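The same site in two structures of MgGH51 from Meripilus giganteus, which hydrolyses terminal alpha-L-arabinofuranosyl residues, and so probably trims arabinose side chains from arabinose-containing polysaccharides: PDB 6ZPZ (chain A, 1.71 Å), residues Gly428-Ile433 and Phe475-Ala480, and PDB 6ZQ1 (chain B, 1.70 Å), residues Gly428-Ile433 and Phe475-Ala480. Both blocks share one frame: the second was fitted to the first on N, CA, C and O of the twelve residues, RMSD 0.19 Å. Numbering follows each deposited sequence.

Structure 1 (6ZPZ); sequences GEYAAI and FAASYA. With LX5 ([(1~{S},2~{S},3~{S},4~{S})-2-(hydroxymethyl)-3,4-bis(oxidanyl)cyclopentyl] hydrogen sulfate), chain C.
Glu429 and Ala480 touch at the C-terminal mouth of a (beta/alpha)8 barrel, on neighbouring parallel strands, 424-432 and 474-479, that splay apart here, the axes of the two short segments 46° apart. CG of Glu429 lies 3.6 Å from CB of Ala480. With CG anti to the backbone N (chi1 -173°), the extended chain carries OE1 to C2 of LX5, covalently joined at 1.7 Å; O7 of LX5 also donates to this OE1 at 3.2 Å. The linkage is consistent with Glu429 being the nucleophile of a retaining GH51 enzyme. On the neighbouring strand, Ser478 OG donates to Gly428 O at 2.9 Å, from above the carbonyl plane. The Tyr430 ring has CA of Tyr479 over one face, while its hydroxyl meets Gln512 and a water that also binds Ala477 O weakly. CB of Ala431 sits over a face of the Tyr479 ring, 3.7 Å from the centroid, a CH-pi contact. Ala480 N donates to Tyr430 O at 3.0 Å, and a second water links Tyr479 OH to Ala432 O.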
loop_
_atom_site.group_PDB
_atom_site.type_symbol
_atom_site.label_atom_id
_atom_site.label_comp_id
_atom_site.label_asym_id
_atom_site.label_seq_id
_atom_site.Cartn_x
_atom_site.Cartn_y
_atom_site.Cartn_z
ATOM N N GLY A 428 11.517 -7.263 4.329
ATOM C CA GLY A 428 10.096 -6.901 4.250
ATOM C C GLY A 428 9.888 -5.412 4.407
ATOM O O GLY A 428 8.768 -4.933 4.115
ATOM N N GLU A 429 10.924 -4.707 4.845
ATOM C CA GLU A 429 10.857 -3.249 5.041
ATOM C C GLU A 429 12.259 -2.686 4.900
ATOM O O GLU A 429 13.115 -2.932 5.801
ATOM C CB GLU A 429 10.297 -2.979 6.429
ATOM C CG GLU A 429 10.033 -1.543 6.654
ATOM C CD GLU A 429 9.805 -1.281 8.108
ATOM O OE1 GLU A 429 8.642 -1.006 8.457
ATOM O OE2 GLU A 429 10.799 -1.331 8.887
ATOM N N TYR A 430 12.534 -2.016 3.787
ATOM C CA TYR A 430 13.861 -1.398 3.589
ATOM C C TYR A 430 13.697 -0.142 2.761
ATOM O O TYR A 430 12.748 -0.037 1.980
ATOM C CB TYR A 430 14.857 -2.413 3.017
ATOM C CG TYR A 430 14.708 -2.756 1.565
ATOM C CD1 TYR A 430 13.804 -3.715 1.151
ATOM C CD2 TYR A 430 15.451 -2.125 0.584
ATOM C CE1 TYR A 430 13.691 -4.089 -0.172
ATOM C CE2 TYR A 430 15.334 -2.457 -0.752
ATOM C CZ TYR A 430 14.448 -3.447 -1.143
ATOM O OH TYR A 430 14.320 -3.788 -2.454
ATOM N N ALA A 431 14.606 0.790 2.984
ATOM C CA ALA A 431 14.765 2.005 2.182
ATOM C C ALA A 431 16.000 2.750 2.683
ATOM O O ALA A 431 16.250 2.725 3.852
ATOM C CB ALA A 431 13.552 2.900 2.265
ATOM N N ALA A 432 16.734 3.354 1.775
ATOM C CA ALA A 432 17.644 4.471 2.089
ATOM C C ALA A 432 16.798 5.723 2.371
ATOM O O ALA A 432 16.242 6.313 1.434
ATOM C CB ALA A 432 18.639 4.646 0.976
ATOM N N ILE A 433 16.744 6.138 3.626
ATOM C CA ILE A 433 15.780 7.178 4.099
ATOM C C ILE A 433 16.478 8.488 4.451
ATOM O O ILE A 433 15.742 9.477 4.590
ATOM C CB ILE A 433 14.951 6.677 5.287
ATOM C CG1 ILE A 433 15.788 6.513 6.554
ATOM C CG2 ILE A 433 14.231 5.390 4.908
ATOM C CD1 ILE A 433 14.955 6.396 7.813
ATOM N N PHE A 475 13.869 -14.711 -0.251
ATOM C CA PHE A 475 12.763 -15.172 -1.129
ATOM C C PHE A 475 11.907 -13.983 -1.567
ATOM O O PHE A 475 11.043 -14.157 -2.421
ATOM C CB PHE A 475 11.944 -16.278 -0.479
ATOM C CG PHE A 475 11.014 -15.832 0.612
ATOM C CD1 PHE A 475 11.479 -15.676 1.910
ATOM C CD2 PHE A 475 9.665 -15.681 0.347
ATOM C CE1 PHE A 475 10.606 -15.309 2.929
ATOM C CE2 PHE A 475 8.798 -15.315 1.362
ATOM C CZ PHE A 475 9.270 -15.153 2.650
ATOM N N ALA A 476 12.038 -12.856 -0.865
ATOM C CA ALA A 476 11.073 -11.750 -0.947
ATOM C C ALA A 476 11.721 -10.467 -0.443
ATOM O O ALA A 476 12.495 -10.503 0.511
ATOM C CB ALA A 476 9.828 -12.108 -0.171
ATOM N N ALA A 477 11.446 -9.364 -1.114
ATOM C CA ALA A 477 12.005 -8.064 -0.709
ATOM C C ALA A 477 11.043 -6.960 -1.125
ATOM O O ALA A 477 10.591 -6.942 -2.283
ATOM C CB ALA A 477 13.355 -7.899 -1.324
ATOM N N SER A 478 10.756 -6.066 -0.197
ATOM C CA SER A 478 9.849 -4.928 -0.440
ATOM C C SER A 478 10.386 -3.649 0.221
ATOM O O SER A 478 10.697 -3.610 1.455
ATOM C CB SER A 478 8.447 -5.248 0.035
ATOM O OG SER A 478 8.496 -5.771 1.346
ATOM N N TYR A 479 10.447 -2.599 -0.599
ATOM C CA TYR A 479 10.650 -1.216 -0.147
ATOM C C TYR A 479 9.495 -0.841 0.760
ATOM O O TYR A 479 8.355 -1.271 0.506
ATOM C CB TYR A 479 10.690 -0.274 -1.331
ATOM C CG TYR A 479 11.126 1.124 -1.019
ATOM C CD1 TYR A 479 10.221 2.047 -0.512
ATOM C CD2 TYR A 479 12.397 1.581 -1.377
ATOM C CE1 TYR A 479 10.590 3.361 -0.307
ATOM C CE2 TYR A 479 12.774 2.906 -1.181
ATOM C CZ TYR A 479 11.877 3.795 -0.615
ATOM O OH TYR A 479 12.217 5.096 -0.399
ATOM N N ALA A 480 9.748 0.034 1.719
ATOM C CA ALA A 480 8.665 0.547 2.565
ATOM C C ALA A 480 9.005 1.948 3.051
ATOM O O ALA A 480 10.142 2.261 3.345
ATOM C CB ALA A 480 8.408 -0.398 3.708
HETATM C C1 LX5 C . 8.291 0.849 9.899
HETATM C C2 LX5 C . 8.332 -0.654 10.040
HETATM C C6 LX5 C . 6.838 2.118 8.137
HETATM C C5 LX5 C . 6.897 1.224 9.382
HETATM C C3 LX5 C . 6.920 -1.153 10.138
HETATM C C4 LX5 C . 6.180 -0.111 9.302
HETATM O O7 LX5 C . 7.350 1.462 6.971
HETATM O O8 LX5 C . 4.903 0.211 9.859
HETATM O O9 LX5 C . 6.789 -2.524 9.728
HETATM O O10 LX5 C . 8.430 1.143 11.285
HETATM S S11 LX5 C . 9.242 2.306 11.741
HETATM O O12 LX5 C . 8.381 3.282 11.078
HETATM O O13 LX5 C . 9.313 2.443 13.194
HETATM O O14 LX5 C . 10.606 2.045 11.193
HETATM O O HOH W 1 12.257 -5.148 -3.573
HETATM O O HOH W 2 14.822 5.884 -0.953
#

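Structure 2 (6ZQ1); sequences GEYAAI and FAASYA. With EDG (1,4-dideoxy-1,4-imino-L-arabinitol), chain D.
The aliphatic part of Glu429 rests against Ala480, with CG of the glutamate 3.8 Å from CB of the alanine. CG stands beside the backbone N and anti to the carbonyl carbon (chi1 -59°), and the extended chain holds its carboxylate beside the iminosugar. OE2 accepts a hydrogen bond from O2' of EDG at 2.8 Å, and OE1 lies 2.9 Å from the ring nitrogen N4'. Arg226 forms a salt bridge to OE2 and Tyr402 OH is hydrogen-bonded to OE1, so each oxygen has a partner in the protein. EDG thus lies in the probable arabinose-binding pocket, against a carboxylate placed as the nucleophile of a retaining GH51 glycosidase would be. Ser478 OG donates to Gly428 O at 2.8 Å, from above the carbonyl plane. The Tyr430 ring has CA of Tyr479 over one face; its hydroxyl meets Gln512 and a water that also binds Ala477 O weakly. CB of Ala431 makes a CH-pi contact over a face of the Tyr479 ring, 3.9 Å from the centroid. Ala480 N donates to Tyr430 O, and another water, between Tyr479 OH and Ala432 O, joins the two segments at the ring's hydroxyl.

Comparison
Glu429(A) and Glu429(B) differ in their first torsion, -173° against -59°, on backbones whose CA atoms coincide within the error. The turn leaves the places of CD and OE2 of Glu429(A), and the two CD atoms stand 1.7 Å apart after superposition. CG nevertheless keeps its touch with the alanine across the contact: Glu429(A) CG is 3.6 Å from Ala480(A) CB, and Glu429(B) CG is 3.8 Å from Ala480(B) CB. The side chains of Tyr430(A), Ser478(A) and Tyr479(A) keep their place in Tyr430(B), Ser478(B) and Tyr479(B). The bonds from Ser478(A) OG to Gly428(A) O and from Ala480(A) N to Tyr430(A) O recur in the counterparts of chain B, as do the water at Tyr430(A) OH and the one at Tyr479(A) OH. The bound groups differ: LX5 is covalently attached through its C2 to OE1 of Glu429(A), whereas in structure 2 EDG occupies the same place, wholly or in part. The turn is probably tied to this exchange of ligand. The place of OE1 of Glu429(A) is still occupied by an oxygen, OE1 of Glu429(B), while OE2 of Glu429(B) takes a new place and accepts the hydrogen bond from O2' of EDG.

Structure 2 (6ZQ1)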
loop_
_atom_site.group_PDB
_atom_site.type_symbol
_atom_site.label_atom_id
_atom_site.label_comp_id
_atom_site.label_asym_id
_atom_site.label_seq_id
_atom_site.Cartn_x
_atom_site.Cartn_y
_atom_site.Cartn_z
ATOM N N GLY B 428 11.436 -7.404 4.435
ATOM C CA GLY B 428 10.018 -6.986 4.395
ATOM C C GLY B 428 9.830 -5.475 4.375
ATOM O O GLY B 428 8.742 -5.036 3.988
ATOM N N GLU B 429 10.839 -4.694 4.810
ATOM C CA GLU B 429 10.869 -3.238 4.754
ATOM C C GLU B 429 12.338 -2.832 4.597
ATOM O O GLU B 429 13.136 -3.282 5.418
ATOM C CB GLU B 429 10.402 -2.566 6.054
ATOM C CG GLU B 429 8.971 -2.928 6.457
ATOM C CD GLU B 429 8.544 -2.344 7.797
ATOM O OE1 GLU B 429 9.188 -1.336 8.287
ATOM O OE2 GLU B 429 7.575 -2.869 8.362
ATOM N N TYR B 430 12.647 -2.101 3.533
ATOM C CA TYR B 430 13.943 -1.379 3.423
ATOM C C TYR B 430 13.741 -0.104 2.629
ATOM O O TYR B 430 12.856 -0.038 1.748
ATOM C CB TYR B 430 15.012 -2.287 2.808
ATOM C CG TYR B 430 14.804 -2.676 1.377
ATOM C CD1 TYR B 430 13.850 -3.601 1.020
ATOM C CD2 TYR B 430 15.584 -2.141 0.373
ATOM C CE1 TYR B 430 13.701 -3.999 -0.295
ATOM C CE2 TYR B 430 15.408 -2.485 -0.945
ATOM C CZ TYR B 430 14.439 -3.407 -1.294
ATOM O OH TYR B 430 14.337 -3.783 -2.609
ATOM N N ALA B 431 14.629 0.870 2.887
ATOM C CA ALA B 431 14.687 2.165 2.206
ATOM C C ALA B 431 15.939 2.897 2.700
ATOM O O ALA B 431 16.262 2.767 3.880
ATOM C CB ALA B 431 13.452 3.001 2.484
ATOM N N ALA B 432 16.595 3.617 1.807
ATOM C CA ALA B 432 17.628 4.609 2.170
ATOM C C ALA B 432 16.863 5.884 2.502
ATOM O O ALA B 432 16.194 6.412 1.605
ATOM C CB ALA B 432 18.591 4.750 1.055
ATOM N N ILE B 433 16.899 6.327 3.757
ATOM C CA ILE B 433 15.905 7.334 4.227
ATOM C C ILE B 433 16.546 8.673 4.537
ATOM O O ILE B 433 15.788 9.626 4.746
ATOM C CB ILE B 433 15.104 6.842 5.443
ATOM C CG1 ILE B 433 15.975 6.604 6.674
ATOM C CG2 ILE B 433 14.284 5.641 5.046
ATOM C CD1 ILE B 433 15.154 6.694 7.949
ATOM N N PHE B 475 13.935 -14.874 -0.198
ATOM C CA PHE B 475 12.794 -15.292 -1.051
ATOM C C PHE B 475 11.895 -14.127 -1.497
ATOM O O PHE B 475 11.000 -14.382 -2.357
ATOM C CB PHE B 475 11.948 -16.366 -0.382
ATOM C CG PHE B 475 11.042 -15.948 0.747
ATOM C CD1 PHE B 475 11.538 -15.721 2.026
ATOM C CD2 PHE B 475 9.676 -15.871 0.542
ATOM C CE1 PHE B 475 10.681 -15.418 3.081
ATOM C CE2 PHE B 475 8.822 -15.557 1.596
ATOM C CZ PHE B 475 9.325 -15.340 2.860
ATOM N N ALA B 476 11.996 -12.976 -0.843
ATOM C CA ALA B 476 11.070 -11.826 -0.979
ATOM C C ALA B 476 11.692 -10.550 -0.420
ATOM O O ALA B 476 12.453 -10.620 0.574
ATOM C CB ALA B 476 9.732 -12.119 -0.328
ATOM N N ALA B 477 11.372 -9.421 -1.056
ATOM C CA ALA B 477 11.940 -8.108 -0.678
ATOM C C ALA B 477 10.998 -6.983 -1.107
ATOM O O ALA B 477 10.606 -6.948 -2.247
ATOM C CB ALA B 477 13.287 -7.970 -1.312
ATOM N N SER B 478 10.652 -6.104 -0.188
ATOM C CA SER B 478 9.807 -4.912 -0.440
ATOM C C SER B 478 10.396 -3.645 0.209
ATOM O O SER B 478 10.633 -3.641 1.432
ATOM C CB SER B 478 8.390 -5.139 0.053
ATOM O OG SER B 478 8.377 -5.821 1.319
ATOM N N TYR B 479 10.439 -2.569 -0.569
ATOM C CA TYR B 479 10.642 -1.169 -0.124
ATOM C C TYR B 479 9.501 -0.802 0.830
ATOM O O TYR B 479 8.296 -1.322 0.693
ATOM C CB TYR B 479 10.673 -0.221 -1.323
ATOM C CG TYR B 479 11.066 1.204 -1.041
ATOM C CD1 TYR B 479 10.153 2.139 -0.541
ATOM C CD2 TYR B 479 12.355 1.636 -1.315
ATOM C CE1 TYR B 479 10.534 3.451 -0.313
ATOM C CE2 TYR B 479 12.734 2.953 -1.137
ATOM C CZ TYR B 479 11.829 3.857 -0.598
ATOM O OH TYR B 479 12.158 5.165 -0.367
ATOM N N ALA B 480 9.791 0.039 1.793
ATOM C CA ALA B 480 8.714 0.637 2.626
ATOM C C ALA B 480 9.051 2.049 3.049
ATOM O O ALA B 480 10.229 2.360 3.256
ATOM C CB ALA B 480 8.418 -0.253 3.816
HETATM O "O2'" EDG D . 6.892 -1.881 10.852
HETATM C "C2'" EDG D . 6.998 -0.486 10.978
HETATM C "C1'" EDG D . 8.458 -0.032 10.965
HETATM N "N4'" EDG D . 8.498 0.962 9.895
HETATM C "C3'" EDG D . 6.289 0.272 9.839
HETATM O "O3'" EDG D . 4.950 0.597 10.229
HETATM C "C4'" EDG D . 7.152 1.529 9.665
HETATM C "C5'" EDG D . 6.958 2.251 8.335
HETATM O "O5'" EDG D . 7.255 1.431 7.215
HETATM O O HOH W 3 12.357 -5.078 -3.545
HETATM O O HOH W 4 14.887 6.081 -0.850
#